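Local coordinates for protein Beta/alpha-amylase (Paenibacillus polymyxa, PDB 3VOC) that hydrolyses alpha-1,4-glucosidic linkages of starch, its family 14 beta-amylase domain releasing successive maltose units from the non-reducing chain ends, at residues A[346-360]-A[377-389]. Numbering follows the deposited sequence.
Sequences SSIANAKGVRLNGEN and TKFGYHGFTLLRI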
loop_
_atom_site.group_PDB
_atom_site.type_symbol
_atom_site.label_atom_id
_atom_site.label_comp_id
_atom_site.label_asym_id
_atom_site.label_seq_id
_atom_site.Cartn_x
_atom_site.Cartn_y
_atom_site.Cartn_z
ATOM N N SER A 346 10.190 8.592 -7.235
ATOM C CA SER A 346 11.497 7.939 -7.411
ATOM C C SER A 346 12.678 8.882 -7.158
ATOM O O SER A 346 13.633 8.497 -6.479
ATOM C CB SER A 346 11.613 7.287 -8.800
ATOM O OG SER A 346 10.629 6.274 -8.990
ATOM N N SER A 347 12.616 10.094 -7.708
ATOM C CA SER A 347 13.666 11.115 -7.494
ATOM C C SER A 347 13.839 11.469 -6.018
ATOM O O SER A 347 14.964 11.603 -5.526
ATOM C CB SER A 347 13.338 12.406 -8.249
ATOM O OG SER A 347 13.568 12.250 -9.637
ATOM N N ILE A 348 12.719 11.641 -5.324
ATOM C CA ILE A 348 12.765 11.940 -3.893
ATOM C C ILE A 348 13.385 10.786 -3.111
ATOM O O ILE A 348 14.303 10.998 -2.308
ATOM C CB ILE A 348 11.382 12.300 -3.342
ATOM C CG1 ILE A 348 10.869 13.573 -4.033
ATOM C CG2 ILE A 348 11.428 12.433 -1.784
ATOM C CD1 ILE A 348 9.394 13.884 -3.785
ATOM N N ALA A 349 12.891 9.569 -3.340
ATOM C CA ALA A 349 13.472 8.392 -2.694
ATOM C C ALA A 349 14.989 8.288 -2.929
ATOM O O ALA A 349 15.755 8.071 -1.983
ATOM C CB ALA A 349 12.763 7.133 -3.161
ATOM N N ASN A 350 15.433 8.452 -4.178
ATOM C CA ASN A 350 16.884 8.375 -4.456
ATOM C C ASN A 350 17.680 9.485 -3.795
ATOM O O ASN A 350 18.769 9.239 -3.287
ATOM C CB ASN A 350 17.192 8.344 -5.957
ATOM C CG ASN A 350 16.900 6.991 -6.572
ATOM O OD1 ASN A 350 16.885 5.971 -5.877
ATOM N ND2 ASN A 350 16.659 6.975 -7.874
ATOM N N ALA A 351 17.125 10.696 -3.796
ATOM C CA ALA A 351 17.756 11.842 -3.117
ATOM C C ALA A 351 17.989 11.539 -1.639
ATOM O O ALA A 351 18.973 12.000 -1.052
ATOM C CB ALA A 351 16.899 13.088 -3.261
ATOM N N LYS A 352 17.091 10.752 -1.049
ATOM C CA LYS A 352 17.158 10.399 0.374
ATOM C C LYS A 352 17.846 9.071 0.655
ATOM O O LYS A 352 18.054 8.712 1.813
ATOM C CB LYS A 352 15.760 10.397 1.001
ATOM C CG LYS A 352 15.072 11.747 0.929
ATOM C CD LYS A 352 13.840 11.761 1.795
ATOM C CE LYS A 352 13.167 13.113 1.764
ATOM N NZ LYS A 352 13.768 14.072 2.728
ATOM N N GLY A 353 18.213 8.335 -0.384
ATOM C CA GLY A 353 18.806 7.025 -0.161
ATOM C C GLY A 353 17.790 6.009 0.338
ATOM O O GLY A 353 18.147 5.087 1.070
ATOM N N VAL A 354 16.524 6.171 -0.044
ATOM C CA VAL A 354 15.510 5.142 0.215
ATOM C C VAL A 354 15.505 4.155 -0.949
ATOM O O VAL A 354 15.313 4.551 -2.098
ATOM C CB VAL A 354 14.107 5.759 0.428
ATOM C CG1 VAL A 354 13.031 4.668 0.558
ATOM C CG2 VAL A 354 14.105 6.650 1.683
ATOM N N ARG A 355 15.724 2.876 -0.654
ATOM C CA ARG A 355 15.734 1.836 -1.688
ATOM C C ARG A 355 14.366 1.715 -2.360
ATOM O O ARG A 355 13.345 1.591 -1.673
ATOM C CB ARG A 355 16.122 0.491 -1.091
ATOM C CG ARG A 355 17.588 0.414 -0.577
ATOM C CD ARG A 355 17.807 -0.818 0.281
ATOM N NE ARG A 355 17.398 -2.046 -0.408
ATOM C CZ ARG A 355 18.198 -2.782 -1.181
ATOM N NH1 ARG A 355 19.466 -2.432 -1.380
ATOM N NH2 ARG A 355 17.734 -3.882 -1.753
ATOM N N LEU A 356 14.363 1.739 -3.694
ATOM C CA LEU A 356 13.139 1.610 -4.482
ATOM C C LEU A 356 12.897 0.214 -5.052
ATOM O O LEU A 356 13.800 -0.427 -5.607
ATOM C CB LEU A 356 13.148 2.591 -5.647
ATOM C CG LEU A 356 12.964 4.060 -5.330
ATOM C CD1 LEU A 356 13.579 4.864 -6.451
ATOM C CD2 LEU A 356 11.468 4.431 -5.137
ATOM N N ASN A 357 11.648 -0.221 -4.924
ATOM C CA ASN A 357 11.129 -1.396 -5.632
ATOM C C ASN A 357 9.886 -0.984 -6.412
ATOM O O ASN A 357 9.169 -0.069 -6.003
ATOM C CB ASN A 357 10.792 -2.515 -4.639
ATOM C CG ASN A 357 12.018 -2.996 -3.860
ATOM O OD1 ASN A 357 12.152 -2.729 -2.664
ATOM N ND2 ASN A 357 12.919 -3.707 -4.542
ATOM N N GLY A 358 9.622 -1.657 -7.527
ATOM C CA GLY A 358 8.582 -1.221 -8.458
ATOM C C GLY A 358 7.563 -2.290 -8.804
ATOM O O GLY A 358 7.821 -3.487 -8.635
ATOM N N GLU A 359 6.397 -1.849 -9.275
ATOM C CA GLU A 359 5.330 -2.754 -9.707
ATOM C C GLU A 359 4.612 -2.069 -10.841
ATOM O O GLU A 359 4.656 -0.848 -10.938
ATOM C CB GLU A 359 4.303 -2.942 -8.596
ATOM C CG GLU A 359 4.802 -3.716 -7.408
ATOM C CD GLU A 359 3.744 -3.886 -6.343
ATOM O OE1 GLU A 359 2.607 -3.418 -6.522
ATOM O OE2 GLU A 359 4.061 -4.501 -5.319
ATOM N N ASN A 360 3.941 -2.845 -11.683
ATOM C CA ASN A 360 2.934 -2.288 -12.603
ATOM C C ASN A 360 1.614 -2.147 -11.850
ATOM O O ASN A 360 1.317 -2.966 -10.954
ATOM C CB ASN A 360 2.733 -3.191 -13.830
ATOM C CG ASN A 360 2.465 -4.639 -13.448
ATOM O OD1 ASN A 360 3.179 -5.207 -12.622
ATOM N ND2 ASN A 360 1.430 -5.242 -14.038
ATOM N N THR A 377 15.745 1.673 -14.742
ATOM C CA THR A 377 17.115 2.038 -15.108
ATOM C C THR A 377 17.435 3.514 -14.818
ATOM O O THR A 377 18.574 3.831 -14.475
ATOM C CB THR A 377 17.450 1.743 -16.600
ATOM O OG1 THR A 377 16.516 2.419 -17.446
ATOM C CG2 THR A 377 17.408 0.233 -16.894
ATOM N N LYS A 378 16.450 4.410 -14.967
ATOM C CA LYS A 378 16.632 5.827 -14.622
ATOM C C LYS A 378 16.875 5.992 -13.123
ATOM O O LYS A 378 17.640 6.859 -12.701
ATOM C CB LYS A 378 15.407 6.664 -15.003
ATOM C CG LYS A 378 15.396 7.184 -16.431
ATOM C CD LYS A 378 14.087 7.931 -16.726
ATOM C CE LYS A 378 14.063 8.506 -18.145
ATOM N NZ LYS A 378 12.750 9.178 -18.460
ATOM N N PHE A 379 16.221 5.161 -12.321
ATOM C CA PHE A 379 16.185 5.410 -10.877
ATOM C C PHE A 379 16.855 4.357 -10.001
ATOM O O PHE A 379 16.706 4.371 -8.780
ATOM C CB PHE A 379 14.744 5.686 -10.439
ATOM C CG PHE A 379 14.131 6.888 -11.119
ATOM C CD1 PHE A 379 14.592 8.175 -10.827
ATOM C CD2 PHE A 379 13.105 6.733 -12.049
ATOM C CE1 PHE A 379 14.052 9.295 -11.463
ATOM C CE2 PHE A 379 12.549 7.851 -12.697
ATOM C CZ PHE A 379 13.024 9.139 -12.395
ATOM N N GLY A 380 17.587 3.435 -10.614
ATOM C CA GLY A 380 18.362 2.475 -9.813
ATOM C C GLY A 380 17.494 1.602 -8.914
ATOM O O GLY A 380 17.850 1.339 -7.752
ATOM N N TYR A 381 16.363 1.140 -9.452
ATOM C CA TYR A 381 15.480 0.225 -8.707
ATOM C C TYR A 381 16.195 -1.056 -8.285
ATOM O O TYR A 381 17.072 -1.563 -9.008
ATOM C CB TYR A 381 14.212 -0.100 -9.511
ATOM C CG TYR A 381 13.099 0.916 -9.330
ATOM C CD1 TYR A 381 11.869 0.531 -8.775
ATOM C CD2 TYR A 381 13.268 2.254 -9.707
ATOM C CE1 TYR A 381 10.837 1.446 -8.605
ATOM C CE2 TYR A 381 12.222 3.193 -9.541
ATOM C CZ TYR A 381 11.012 2.767 -8.979
ATOM O OH TYR A 381 9.973 3.652 -8.773
ATOM N N HIS A 382 15.839 -1.551 -7.098
ATOM C CA HIS A 382 16.421 -2.765 -6.547
ATOM C C HIS A 382 15.560 -3.980 -6.865
ATOM O O HIS A 382 15.968 -5.115 -6.683
ATOM C CB HIS A 382 16.623 -2.620 -5.026
ATOM C CG HIS A 382 17.617 -1.562 -4.664
ATOM N ND1 HIS A 382 18.971 -1.813 -4.569
ATOM C CD2 HIS A 382 17.457 -0.241 -4.416
ATOM C CE1 HIS A 382 19.599 -0.693 -4.251
ATOM N NE2 HIS A 382 18.702 0.279 -4.170
ATOM N N GLY A 383 14.364 -3.744 -7.362
ATOM C CA GLY A 383 13.479 -4.850 -7.669
ATOM C C GLY A 383 12.306 -4.362 -8.468
ATOM O O GLY A 383 11.961 -3.166 -8.449
ATOM N N PHE A 384 11.722 -5.293 -9.203
ATOM C CA PHE A 384 10.461 -5.057 -9.868
ATOM C C PHE A 384 9.621 -6.309 -9.700
ATOM O O PHE A 384 10.112 -7.424 -9.944
ATOM C CB PHE A 384 10.624 -4.741 -11.371
ATOM C CG PHE A 384 9.308 -4.503 -12.047
ATOM C CD1 PHE A 384 8.677 -3.261 -11.937
ATOM C CD2 PHE A 384 8.649 -5.536 -12.704
ATOM C CE1 PHE A 384 7.435 -3.045 -12.507
ATOM C CE2 PHE A 384 7.408 -5.336 -13.265
ATOM C CZ PHE A 384 6.796 -4.092 -13.165
ATOM N N THR A 385 8.365 -6.124 -9.295
ATOM C CA THR A 385 7.404 -7.222 -9.233
ATOM C C THR A 385 6.308 -7.060 -10.291
ATOM O O THR A 385 5.601 -6.044 -10.321
ATOM C CB THR A 385 6.746 -7.339 -7.844
ATOM O OG1 THR A 385 7.754 -7.500 -6.849
ATOM C CG2 THR A 385 5.832 -8.574 -7.793
ATOM N N LEU A 386 6.145 -8.075 -11.137
ATOM C CA LEU A 386 5.088 -8.046 -12.146
ATOM C C LEU A 386 3.753 -8.606 -11.646
ATOM O O LEU A 386 3.685 -9.744 -11.161
ATOM C CB LEU A 386 5.521 -8.777 -13.432
ATOM C CG LEU A 386 4.436 -8.478 -14.503
ATOM C CD1 LEU A 386 4.692 -7.179 -15.249
ATOM C CD2 LEU A 386 4.287 -9.580 -15.457
ATOM N N LEU A 387 2.692 -7.800 -11.734
ATOM C CA LEU A 387 1.338 -8.286 -11.462
ATOM C C LEU A 387 0.698 -8.723 -12.775
ATOM O O LEU A 387 0.653 -7.916 -13.711
ATOM C CB LEU A 387 0.487 -7.171 -10.838
ATOM C CG LEU A 387 0.706 -6.916 -9.341
ATOM C CD1 LEU A 387 2.014 -6.165 -9.064
ATOM C CD2 LEU A 387 -0.490 -6.161 -8.738
ATOM N N ARG A 388 0.238 -9.972 -12.911
ATOM C CA ARG A 388 0.422 -11.118 -11.999
ATOM C C ARG A 388 0.859 -12.333 -12.788
ATOM O O ARG A 388 0.996 -12.284 -14.022
ATOM C CB ARG A 388 -0.909 -11.534 -11.383
ATOM C CG ARG A 388 -1.123 -11.097 -10.035
ATOM C CD ARG A 388 -2.604 -11.245 -9.730
ATOM N NE ARG A 388 -3.012 -10.143 -8.890
ATOM C CZ ARG A 388 -2.874 -10.120 -7.568
ATOM N NH1 ARG A 388 -2.326 -11.148 -6.917
ATOM N NH2 ARG A 388 -3.279 -9.052 -6.908
ATOM N N ILE A 389 1.055 -13.441 -12.066
ATOM C CA ILE A 389 1.570 -14.664 -12.647
ATOM C C ILE A 389 0.792 -15.129 -13.894
ATOM O O ILE A 389 1.411 -15.498 -14.885
ATOM C CB ILE A 389 1.704 -15.798 -11.564
ATOM C CG1 ILE A 389 2.358 -17.056 -12.141
ATOM C CG2 ILE A 389 0.350 -16.134 -10.910
ATOM C CD1 ILE A 389 2.832 -18.046 -11.040
HETATM O O HOH W 1 16.599 2.690 -5.446
HETATM O O HOH W 2 6.257 -5.770 -4.944
#
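Y381 lies flat beneath L356, whose CB sits over the centre of the phenol ring, 3.8 Å from its centroid and almost on the ring normal. G358 N lies at the ring's edge, near its plane, 3.4 Å from Y381 CD1. The phenol OH donates to S346 OG at 2.7 Å, an oxygen also hydrogen-bonded to V342 O. With a phenylalanine in place of Y381, helix 338-352 would probably lose one polar link to the turn that leads into strand 383-386. A CB on G358 would collide with Y381 CE1, so glycine lets the ring lie this close. Beside it, S346 CB packs over one face of F379, while N350 ND2 donates to F379 O at 2.8 Å. The R355 guanidinium lies over one face of the H382 ring, the planes 31° apart; R355 forms salt bridges to D318 and D5, and D5 also hydrogen-bonds H382 ND1.

Strands 356-359 and 383-386, the seventh and eighth of the TIM barrel, run parallel. H382 N donates almost straight to L356 O; G358 N to G383 O is bent (144°), T385 N to G358 O nearly straight. Beyond them, N360 sets CG between backbone N and carbonyl carbon (chi1 51°), and OD1 accepts L387 N while ND2 donates to L387 O, both at 2.8 Å and on in-plane lone pairs. Neighbouring E359, the probable proton acceptor, forms a salt bridge through OE2 with K279 and takes a hydrogen bond from a water also bonded to T385 OG1. Since ND2 also bonds L362 O, the amide of N360, by similarity a substrate binder, is probably held in one orientation at the C-terminal, active-site end of the strands.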